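Local coordinates for mitogen-activated protein kinase kinase kinase 15 (Homo sapiens, PDB 6V0M) that acts as a serine/threonine kinase of the MAP kinase kinase kinase family, with a sterile alpha-motif domain that probably mediates complex formation among apoptosis signal-regulating kinases, at residues A[36-40]-A[41-45]. Numbering follows the deposited sequence.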
ATOM      1  N   ASN A  36      -2.532  -2.011  -7.599  1.00 22.52           N
ATOM      2  CA  ASN A  36      -3.219  -1.729  -8.879  1.00 28.62           C
ATOM      3  C   ASN A  36      -4.199  -0.520  -8.919  1.00 30.94           C
ATOM      4  O   ASN A  36      -4.342   0.135  -9.922  1.00 26.35           O
ATOM      5  CB  ASN A  36      -3.934  -2.980  -9.342  1.00 29.44           C
ATOM      6  CG  ASN A  36      -2.958  -4.114  -9.575  1.00 29.71           C
ATOM      7  OD1 ASN A  36      -2.132  -4.006 -10.466  1.00 30.69           O
ATOM      8  ND2 ASN A  36      -2.961  -5.141  -8.722  1.00 30.46           N
ATOM      9  N   GLU A  37      -4.897  -0.246  -7.807  1.00 25.87           N
ATOM     10  CA  GLU A  37      -6.064   0.643  -7.826  1.00 28.66           C
ATOM     11  C   GLU A  37      -5.909   1.948  -7.099  1.00 29.69           C
ATOM     12  O   GLU A  37      -6.437   2.940  -7.530  1.00 30.73           O
ATOM     13  CB  GLU A  37      -7.276  -0.071  -7.176  1.00 35.40           C
ATOM     14  CG  GLU A  37      -7.547  -1.478  -7.673  1.00 40.78           C
ATOM     15  CD  GLU A  37      -8.153  -1.460  -9.047  1.00 49.20           C
ATOM     16  OE1 GLU A  37      -9.200  -0.813  -9.188  1.00 58.65           O
ATOM     17  OE2 GLU A  37      -7.654  -2.129  -9.958  1.00 54.28           O
ATOM     18  N   ILE A  38      -5.219   1.948  -5.953  1.00 29.64           N
ATOM     19  CA  ILE A  38      -5.166   3.180  -5.164  1.00 30.72           C
ATOM     20  C   ILE A  38      -4.420   4.316  -5.834  1.00 35.41           C
ATOM     21  O   ILE A  38      -3.566   4.123  -6.731  1.00 33.49           O
ATOM     22  CB  ILE A  38      -4.576   2.993  -3.767  1.00 31.35           C
ATOM     23  CG1 ILE A  38      -3.118   2.570  -3.872  1.00 27.42           C
ATOM     24  CG2 ILE A  38      -5.512   2.070  -2.976  1.00 36.47           C
ATOM     25  CD1 ILE A  38      -2.286   2.749  -2.680  1.00 28.67           C
ATOM     26  N   THR A  39      -4.822   5.524  -5.440  1.00 36.19           N
ATOM     27  CA  THR A  39      -4.172   6.732  -5.870  1.00 32.74           C
ATOM     28  C   THR A  39      -3.469   7.299  -4.692  1.00 35.26           C
ATOM     29  O   THR A  39      -3.749   6.952  -3.528  1.00 31.73           O
ATOM     30  CB  THR A  39      -5.155   7.742  -6.424  1.00 38.62           C
ATOM     31  OG1 THR A  39      -6.008   8.234  -5.348  1.00 34.90           O
ATOM     32  CG2 THR A  39      -5.957   7.125  -7.570  1.00 40.68           C
ATOM     33  N   LYS A  40      -2.582   8.252  -4.968  1.00 33.91           N
ATOM     34  CA  LYS A  40      -1.895   8.938  -3.890  1.00 37.38           C
ATOM     35  C   LYS A  40      -2.927   9.638  -2.989  1.00 37.62           C
ATOM     36  O   LYS A  40      -2.730   9.721  -1.774  1.00 39.72           O
ATOM     37  CB  LYS A  40      -0.916   9.932  -4.469  1.00 39.71           C
ATOM     38  CG  LYS A  40       0.420   9.875  -3.766  1.00 52.30           C
ATOM     39  CD  LYS A  40       1.420  10.853  -4.348  1.00 54.21           C
ATOM     40  CE  LYS A  40       1.405  10.802  -5.866  1.00 61.70           C
ATOM     41  NZ  LYS A  40       2.629  11.368  -6.467  1.00 72.77           N
ATOM     42  N   GLU A  41      -4.015  10.147  -3.580  1.00 33.21           N
ATOM     43  CA  GLU A  41      -5.054  10.828  -2.807  1.00 38.42           C
ATOM     44  C   GLU A  41      -5.708   9.936  -1.745  1.00 34.05           C
ATOM     45  O   GLU A  41      -6.043  10.399  -0.641  1.00 33.52           O
ATOM     46  CB  GLU A  41      -6.109  11.428  -3.750  1.00 40.50           C
ATOM     47  CG  GLU A  41      -7.131  12.341  -3.088  1.00 44.16           C
ATOM     48  CD  GLU A  41      -8.303  11.647  -2.353  1.00 44.48           C
ATOM     49  OE1 GLU A  41      -8.616  10.473  -2.586  1.00 39.11           O
ATOM     50  OE2 GLU A  41      -8.837  12.262  -1.431  1.00 44.05           O
ATOM     51  N   ASP A  42      -5.838   8.643  -2.049  1.00 30.00           N
ATOM     52  CA  ASP A  42      -6.360   7.632  -1.075  1.00 28.77           C
ATOM     53  C   ASP A  42      -5.431   7.571   0.102  1.00 31.09           C
ATOM     54  O   ASP A  42      -5.908   7.553   1.220  1.00 36.14           O
ATOM     55  CB  ASP A  42      -6.452   6.225  -1.682  1.00 27.31           C
ATOM     56  CG  ASP A  42      -7.501   6.135  -2.778  1.00 29.54           C
ATOM     57  OD1 ASP A  42      -8.642   6.562  -2.499  1.00 30.84           O
ATOM     58  OD2 ASP A  42      -7.183   5.661  -3.938  1.00 28.88           O
ATOM     59  N   LEU A  43      -4.111   7.548  -0.165  1.00 29.32           N
ATOM     60  CA  LEU A  43      -3.118   7.503   0.920  1.00 28.90           C
ATOM     61  C   LEU A  43      -3.174   8.778   1.800  1.00 27.89           C
ATOM     62  O   LEU A  43      -3.120   8.681   3.014  1.00 30.09           O
ATOM     63  CB  LEU A  43      -1.719   7.306   0.375  1.00 33.12           C
ATOM     64  CG  LEU A  43      -1.489   6.066  -0.486  1.00 35.05           C
ATOM     65  CD1 LEU A  43      -0.095   6.096  -1.090  1.00 42.05           C
ATOM     66  CD2 LEU A  43      -1.734   4.823   0.329  1.00 32.06           C
ATOM     67  N   ARG A  44      -3.315   9.948   1.167  1.00 29.06           N
ATOM     68  CA  ARG A  44      -3.463  11.203   1.893  1.00 31.47           C
ATOM     69  C   ARG A  44      -4.729  11.211   2.753  1.00 33.61           C
ATOM     70  O   ARG A  44      -4.735  11.688   3.901  1.00 33.92           O
ATOM     71  CB  ARG A  44      -3.406  12.391   0.961  1.00 35.41           C
ATOM     72  CG  ARG A  44      -2.052  12.469   0.218  1.00 40.77           C
ATOM     73  CD  ARG A  44      -1.431  13.829   0.032  1.00 47.26           C
ATOM     74  NE  ARG A  44       0.018  13.818   0.368  1.00 60.53           N
ATOM     75  CZ  ARG A  44       1.037  13.731  -0.501  1.00 67.91           C
ATOM     76  NH1 ARG A  44       0.835  13.670  -1.814  1.00 66.66           N
ATOM     77  NH2 ARG A  44       2.284  13.724  -0.047  1.00 67.50           N
ATOM     78  N   TYR A  45      -5.819  10.665   2.207  1.00 32.60           N
ATOM     79  CA  TYR A  45      -7.087  10.630   2.963  1.00 32.16           C
ATOM     80  C   TYR A  45      -6.934   9.730   4.194  1.00 30.81           C
ATOM     81  O   TYR A  45      -7.529   9.996   5.247  1.00 32.64           O
ATOM     82  CB  TYR A  45      -8.241  10.165   2.049  1.00 32.14           C
ATOM     83  CG  TYR A  45      -9.581  10.183   2.671  1.00 33.03           C
ATOM     84  CD1 TYR A  45     -10.293  11.366   2.795  1.00 38.07           C
ATOM     85  CD2 TYR A  45     -10.137   9.023   3.154  1.00 39.22           C
ATOM     86  CE1 TYR A  45     -11.575  11.383   3.395  1.00 43.49           C
ATOM     87  CE2 TYR A  45     -11.391   9.007   3.737  1.00 37.77           C
ATOM     88  CZ  TYR A  45     -12.104  10.187   3.841  1.00 38.99           C
ATOM     89  OH  TYR A  45     -13.326  10.160   4.449  1.00 50.39           O
TER
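T39 and D42 close a capping box at the start of helix 40-45 in this helical SAM domain. The firm half is the bond from T39 N to D42 OD2, 2.8 Å long and nearly straight at 171°; the donor reaches the oxygen on its anti side, 20° out of the carboxylate plane. A chi1 of 68° places T39 OG1 between the backbone N and the carbonyl carbon, turned to D42 N (3.3 Å, weak) and to D42 OD2, to which it gives a weak bond at 3.2 Å; one carboxylate oxygen thus takes two donors. D42 N divides itself between two weak acceptors, OG1 and T39 O (3.1 Å, poorly angled). T39 O also receives L43 N, weakly at 3.4 Å, and R44 N to K40 O is the first helical bond of full strength, at 3.0 Å. I38 O is satisfied by R64 NH2. With an alanine at D42 the carboxylate is gone, which would probably leave T39 N without its acceptor and the threonine hydroxyl freer to turn. Next to this capping box, I38 CD1 meets L43 CD2 at 3.7 Å, the two side chains crossing at about a right angle; L43 continues onto L53 and W57 of helix 50-70. The first-turn carboxylate would probably interact favourably with the positive end of the helix dipole, consistent with its capping role.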